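Local coordinates for coiled-coil and C2 domain-containing protein 1-like (Drosophila melanogaster, PDB 6EI6) that binds monophosphorylated phosphatidylinositols and regulates the ESCRT pathway in endosomal protein sorting, probably by preventing inappropriate polymerisation of the ESCRT-III core component shrub, at residues A[192-197]-A[212-217]; A[122-127]-A[142-147]. One frame throughout, in Å; residues are numbered along the deposited sequence.

Contact 1: residues A[192-197]-A[212-217]. With SO4 (sulfate ion), chain C.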
loop_
_atom_site.group_PDB
_atom_site.type_symbol
_atom_site.label_atom_id
_atom_site.label_comp_id
_atom_site.label_asym_id
_atom_site.label_seq_id
_atom_site.Cartn_x
_atom_site.Cartn_y
_atom_site.Cartn_z
ATOM N N GLY A 192 7.477 8.418 5.282
ATOM C CA GLY A 192 6.436 7.646 5.919
ATOM C C GLY A 192 5.636 8.463 6.912
ATOM O O GLY A 192 5.872 9.656 7.114
ATOM N N VAL A 193 4.665 7.786 7.524
ATOM C CA VAL A 193 3.797 8.321 8.566
ATOM C C VAL A 193 4.227 7.724 9.901
ATOM O O VAL A 193 4.415 6.506 10.001
ATOM C CB VAL A 193 2.331 7.964 8.273
ATOM C CG1 VAL A 193 1.415 8.605 9.280
ATOM C CG2 VAL A 193 1.976 8.361 6.854
ATOM N N LYS A 194 4.352 8.567 10.931
ATOM C CA LYS A 194 4.824 8.155 12.249
ATOM C C LYS A 194 3.647 8.039 13.214
ATOM O O LYS A 194 2.841 8.965 13.326
ATOM C CB LYS A 194 5.861 9.154 12.777
ATOM C CG LYS A 194 6.520 8.786 14.138
ATOM C CD LYS A 194 7.296 9.984 14.774
ATOM C CE LYS A 194 8.759 10.035 14.338
ATOM N NZ LYS A 194 9.410 11.333 14.688
ATOM N N PHE A 195 3.543 6.902 13.906
ATOM C CA PHE A 195 2.517 6.675 14.922
ATOM C C PHE A 195 3.194 6.508 16.275
ATOM O O PHE A 195 3.975 5.573 16.461
ATOM C CB PHE A 195 1.686 5.430 14.617
ATOM C CG PHE A 195 0.926 5.512 13.344
ATOM C CD1 PHE A 195 1.534 5.196 12.132
ATOM C CD2 PHE A 195 -0.398 5.921 13.345
ATOM C CE1 PHE A 195 0.845 5.299 10.955
ATOM C CE2 PHE A 195 -1.102 6.010 12.167
ATOM C CZ PHE A 195 -0.475 5.698 10.962
ATOM N N GLU A 196 2.870 7.372 17.231
ATOM C CA GLU A 196 3.431 7.278 18.579
ATOM C C GLU A 196 2.341 6.865 19.556
ATOM O O GLU A 196 1.309 7.528 19.649
ATOM C CB GLU A 196 4.082 8.593 18.986
ATOM C CG GLU A 196 5.330 8.847 18.189
ATOM C CD GLU A 196 5.909 10.219 18.424
ATOM O OE1 GLU A 196 5.289 10.990 19.177
ATOM O OE2 GLU A 196 6.982 10.531 17.856
ATOM N N ILE A 197 2.553 5.753 20.254
ATOM C CA ILE A 197 1.555 5.206 21.163
ATOM C C ILE A 197 1.910 5.639 22.586
ATOM O O ILE A 197 3.016 5.375 23.075
ATOM C CB ILE A 197 1.462 3.681 21.041
ATOM C CG1 ILE A 197 0.997 3.289 19.639
ATOM C CG2 ILE A 197 0.471 3.145 22.049
ATOM C CD1 ILE A 197 2.132 3.045 18.637
ATOM N N THR A 212 6.716 3.236 19.110
ATOM C CA THR A 212 6.593 3.927 17.838
ATOM C C THR A 212 6.393 2.927 16.693
ATOM O O THR A 212 6.895 1.793 16.732
ATOM C CB THR A 212 7.822 4.812 17.588
ATOM O OG1 THR A 212 7.886 5.811 18.615
ATOM C CG2 THR A 212 7.710 5.534 16.248
ATOM N N VAL A 213 5.624 3.358 15.685
ATOM C CA VAL A 213 5.405 2.625 14.442
ATOM C C VAL A 213 5.604 3.591 13.279
ATOM O O VAL A 213 4.994 4.666 13.254
ATOM C CB VAL A 213 3.994 2.016 14.389
ATOM C CG1 VAL A 213 3.702 1.531 12.999
ATOM C CG2 VAL A 213 3.833 0.897 15.418
ATOM N N ASN A 214 6.443 3.215 12.313
ATOM C CA ASN A 214 6.702 4.040 11.136
ATOM C C ASN A 214 6.311 3.276 9.879
ATOM O O ASN A 214 6.879 2.219 9.599
ATOM C CB ASN A 214 8.171 4.452 11.061
ATOM C CG ASN A 214 8.469 5.645 11.936
ATOM O OD1 ASN A 214 7.981 6.749 11.673
ATOM N ND2 ASN A 214 9.264 5.438 12.996
ATOM N N VAL A 215 5.367 3.817 9.111
ATOM C CA VAL A 215 4.836 3.147 7.922
ATOM C C VAL A 215 5.223 3.931 6.669
ATOM O O VAL A 215 4.818 5.089 6.500
ATOM C CB VAL A 215 3.317 2.983 8.020
ATOM C CG1 VAL A 215 2.786 2.313 6.764
ATOM C CG2 VAL A 215 2.978 2.195 9.280
ATOM N N LYS A 216 6.016 3.304 5.799
ATOM C CA LYS A 216 6.430 3.935 4.547
ATOM C C LYS A 216 5.234 4.140 3.617
ATOM O O LYS A 216 4.362 3.274 3.494
ATOM C CB LYS A 216 7.481 3.079 3.836
ATOM C CG LYS A 216 8.790 2.976 4.559
ATOM C CD LYS A 216 9.366 4.357 4.776
ATOM C CE LYS A 216 10.847 4.354 4.508
ATOM N NZ LYS A 216 11.376 5.739 4.636
ATOM N N LEU A 217 5.208 5.282 2.937
ATOM C CA LEU A 217 4.087 5.599 2.063
ATOM C C LEU A 217 4.208 4.984 0.666
ATOM O O LEU A 217 3.216 4.968 -0.076
ATOM C CB LEU A 217 3.943 7.126 1.960
ATOM C CG LEU A 217 3.303 7.803 3.176
ATOM C CD1 LEU A 217 3.426 9.313 3.100
ATOM C CD2 LEU A 217 1.837 7.383 3.316
HETATM S S SO4 C . 10.705 9.011 7.175
HETATM O O1 SO4 C . 9.631 9.999 6.974
HETATM O O2 SO4 C . 11.853 9.302 6.300
HETATM O O3 SO4 C . 10.183 7.664 6.882
HETATM O O4 SO4 C . 11.161 9.095 8.569
#

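Contact 2: residues A[122-127]-A[142-147]. With SO4 (sulfate ion), chain D.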
loop_
_atom_site.group_PDB
_atom_site.type_symbol
_atom_site.label_atom_id
_atom_site.label_comp_id
_atom_site.label_asym_id
_atom_site.label_seq_id
_atom_site.Cartn_x
_atom_site.Cartn_y
_atom_site.Cartn_z
ATOM N N ILE A 122 -5.823 8.583 6.942
ATOM C CA ILE A 122 -5.122 7.707 7.882
ATOM C C ILE A 122 -6.137 7.164 8.879
ATOM O O ILE A 122 -6.943 7.926 9.425
ATOM C CB ILE A 122 -3.985 8.439 8.610
ATOM C CG1 ILE A 122 -2.926 8.858 7.605
ATOM C CG2 ILE A 122 -3.371 7.548 9.675
ATOM C CD1 ILE A 122 -2.021 9.942 8.109
ATOM N N VAL A 123 -6.109 5.853 9.103
ATOM C CA VAL A 123 -7.021 5.191 10.025
ATOM C C VAL A 123 -6.186 4.502 11.090
ATOM O O VAL A 123 -5.387 3.609 10.775
ATOM C CB VAL A 123 -7.917 4.171 9.314
ATOM C CG1 VAL A 123 -8.898 3.577 10.296
ATOM C CG2 VAL A 123 -8.646 4.819 8.129
ATOM N N VAL A 124 -6.355 4.922 12.342
ATOM C CA VAL A 124 -5.774 4.221 13.479
ATOM C C VAL A 124 -6.838 3.238 13.952
ATOM O O VAL A 124 -7.889 3.640 14.452
ATOM C CB VAL A 124 -5.343 5.189 14.591
ATOM C CG1 VAL A 124 -4.548 4.465 15.669
ATOM C CG2 VAL A 124 -4.509 6.330 14.022
ATOM N N VAL A 125 -6.577 1.947 13.782
ATOM C CA VAL A 125 -7.612 0.931 13.911
ATOM C C VAL A 125 -7.649 0.311 15.305
ATOM O O VAL A 125 -8.721 0.079 15.854
ATOM C CB VAL A 125 -7.444 -0.151 12.819
ATOM C CG1 VAL A 125 -8.524 -1.193 12.947
ATOM C CG2 VAL A 125 -7.473 0.479 11.439
ATOM N N ARG A 126 -6.502 -0.045 15.871
ATOM C CA ARG A 126 -6.541 -0.727 17.160
ATOM C C ARG A 126 -5.118 -1.033 17.586
ATOM O O ARG A 126 -4.209 -1.147 16.756
ATOM C CB ARG A 126 -7.370 -2.035 17.144
ATOM C CG ARG A 126 -6.840 -3.131 16.238
ATOM C CD ARG A 126 -7.709 -4.404 16.231
ATOM N NE ARG A 126 -6.879 -5.580 15.942
ATOM C CZ ARG A 126 -7.340 -6.785 15.596
ATOM N NH1 ARG A 126 -8.647 -7.006 15.487
ATOM N NH2 ARG A 126 -6.486 -7.779 15.359
ATOM N N GLY A 127 -4.938 -1.146 18.900
ATOM C CA GLY A 127 -3.740 -1.713 19.477
ATOM C C GLY A 127 -4.031 -3.142 19.894
ATOM O O GLY A 127 -5.178 -3.523 20.143
ATOM N N VAL A 142 -2.893 7.726 20.476
ATOM C CA VAL A 142 -1.891 7.614 19.419
ATOM C C VAL A 142 -1.749 8.967 18.735
ATOM O O VAL A 142 -2.748 9.570 18.340
ATOM C CB VAL A 142 -2.266 6.517 18.398
ATOM C CG1 VAL A 142 -1.136 6.285 17.412
ATOM C CG2 VAL A 142 -2.650 5.226 19.101
ATOM N N ARG A 143 -0.514 9.446 18.616
ATOM C CA ARG A 143 -0.199 10.628 17.831
ATOM C C ARG A 143 0.201 10.229 16.419
ATOM O O ARG A 143 0.931 9.252 16.222
ATOM C CB ARG A 143 0.954 11.408 18.450
ATOM C CG ARG A 143 0.714 11.899 19.850
ATOM C CD ARG A 143 1.780 12.933 20.238
ATOM N NE ARG A 143 1.515 13.511 21.550
ATOM C CZ ARG A 143 0.535 14.378 21.811
ATOM N NH1 ARG A 143 -0.299 14.779 20.848
ATOM N NH2 ARG A 143 0.384 14.841 23.048
ATOM N N VAL A 144 -0.254 11.008 15.440
ATOM C CA VAL A 144 0.001 10.750 14.029
ATOM C C VAL A 144 0.739 11.945 13.460
ATOM O O VAL A 144 0.319 13.090 13.658
ATOM C CB VAL A 144 -1.301 10.507 13.249
ATOM C CG1 VAL A 144 -0.984 10.301 11.757
ATOM C CG2 VAL A 144 -2.078 9.317 13.843
ATOM N N GLU A 145 1.829 11.684 12.758
ATOM C CA GLU A 145 2.651 12.725 12.164
ATOM C C GLU A 145 2.844 12.398 10.688
ATOM O O GLU A 145 3.456 11.380 10.351
ATOM C CB GLU A 145 3.989 12.825 12.891
ATOM C CG GLU A 145 4.932 13.858 12.317
ATOM C CD GLU A 145 6.064 14.158 13.251
ATOM O OE1 GLU A 145 6.186 13.455 14.275
ATOM O OE2 GLU A 145 6.839 15.090 12.963
ATOM N N PHE A 146 2.304 13.245 9.815
ATOM C CA PHE A 146 2.344 13.043 8.368
ATOM C C PHE A 146 3.171 14.152 7.727
ATOM O O PHE A 146 2.817 15.334 7.873
ATOM C CB PHE A 146 0.919 13.028 7.787
ATOM C CG PHE A 146 0.885 12.789 6.309
ATOM C CD1 PHE A 146 1.216 13.799 5.415
ATOM C CD2 PHE A 146 0.565 11.539 5.813
ATOM C CE1 PHE A 146 1.227 13.566 4.057
ATOM C CE2 PHE A 146 0.573 11.299 4.450
ATOM C CZ PHE A 146 0.902 12.313 3.571
ATOM N N PRO A 147 4.231 13.851 6.979
ATOM C CA PRO A 147 5.087 14.928 6.458
ATOM C C PRO A 147 4.373 15.765 5.401
ATOM O O PRO A 147 3.661 15.236 4.546
ATOM C CB PRO A 147 6.290 14.177 5.867
ATOM C CG PRO A 147 5.776 12.835 5.528
ATOM C CD PRO A 147 4.645 12.522 6.494
HETATM S S SO4 D . -1.230 18.580 22.534
HETATM O O1 SO4 D . -2.065 17.399 22.285
HETATM O O2 SO4 D . -0.690 19.077 21.261
HETATM O O3 SO4 D . -2.033 19.633 23.174
HETATM O O4 SO4 D . -0.127 18.210 23.425
#

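Contact 1: residues A[192-197]-A[212-217]
V193 and F195 pair with V215 and V213 through four backbone hydrogen bonds, in two antiparallel strands whose directions differ by 164°. V193 N gives to V215 O, and V215 N returns the bond to V193 O. F195 N reaches V213 O at 2.7 Å, and V213 N bonds F195 O. The non-hydrogen-bonded pair K194 and N214 lies between these two. Here N214 OD1 approaches K194 CB to 3.4 Å, the two side chains lying side by side. T212 and E196 share this face, which is partly open to solvent. The strands form a beta hairpin at the border of a four-stranded sheet of the C2 domain, with 208-216 outermost. V193, F195, V213 and V215 turn to the other face, into the interior. F195 CG stands beside its own backbone N (chi1 -62°), and the ring meets V213 O with its edge. Farther out on that ring, CE1 lies 4.1 Å from V215 CG2. I197 CD1 reaches V213 CG2 at 4.2 Å. Beyond the strand end, L217 CD2 packs 3.7 Å from V193 CG2, and L217 also touches F146. An alanine in place of L217 would probably leave V193 CG2 without its leucine neighbour and open a gap beside F146. At the same end a sulfate ion, probably from the crystallisation liquor, accepts bonds from G192 N (3.2 Å to O1) and K216 NZ (3.2 Å to O3). H191 ND1 also binds the sulfate, and K216 NZ is bonded to R190 O as well.

Contact 2: residues A[122-127]-A[142-147]
I122 and V124 face V142, V144 and F146 across the interior between two sheets. The strand axes come no closer than 9.6 Å, so the meeting is made by side chains alone. Their N-to-C directions differ by 156°. The packed part is wholly apolar and buried. I122 CD1 has two partners. It lies 3.8 Å from V144 CG1 and equally far from CD2 on the F146 ring, which it approaches obliquely. I122 CG1 stands beside the backbone N (chi1 -64°), and chi2 of 161° carries CD1 on in an extended chain to these two partners. I122 and V144 come from facing sheets and pass alongside one another, which brings CD1 beside V144 CG1. V124 divides its two methyls between two valines. Its CG1 meets V142 CG2 tip to tip at 4.0 Å, and its CG2 lies 3.9 Å from V144 CG2. V144 is thus held between I122 on CG1 and V124 on CG2. P147 CD lies over one face of the F146 ring, 3.7 Å above the plane and offset toward the rim. Residues of neighbouring strands fill in around these, with F195 against I122 and V193 against V144 and F146.

The other side is loose. R143 and E145 point away from 122-127, at the outer face of their sheet. R143 NH1 makes a weak bond of 3.5 Å to O1 of a sulfate ion, O1 lying in the guanidinium plane at its edge; K157 NZ also binds the ion. R126 turns away on the opposite sheet and forms a salt bridge with E244. Two residues, V125 and R126, sit against the single E244 there, which makes a classic beta bulge. Two antiparallel sheets packed face to face with aliphatic side chains between them form the beta sandwich of a C2 domain.

Overall arrangement
From the N terminus, helices 34-62 and 66-91 come first, and the C2 domain follows. Contact 2 comes first of the two and closes the loop between 122-127 in one sheet and 142-147 in the other. Contact 1 comes later and closes the loop between 192-197 and 212-217 as a beta hairpin. The two are in series, neither nested nor crossed. They still touch, because strands 140-145 and 192-199 are neighbours in one sheet, probably joined by hydrogen bonds from R143 N to E196 O and from E145 N to K194 O. Contact 1 joins the border strand 208-216 to its sheet, and contact 2 ties that sheet to the one facing it.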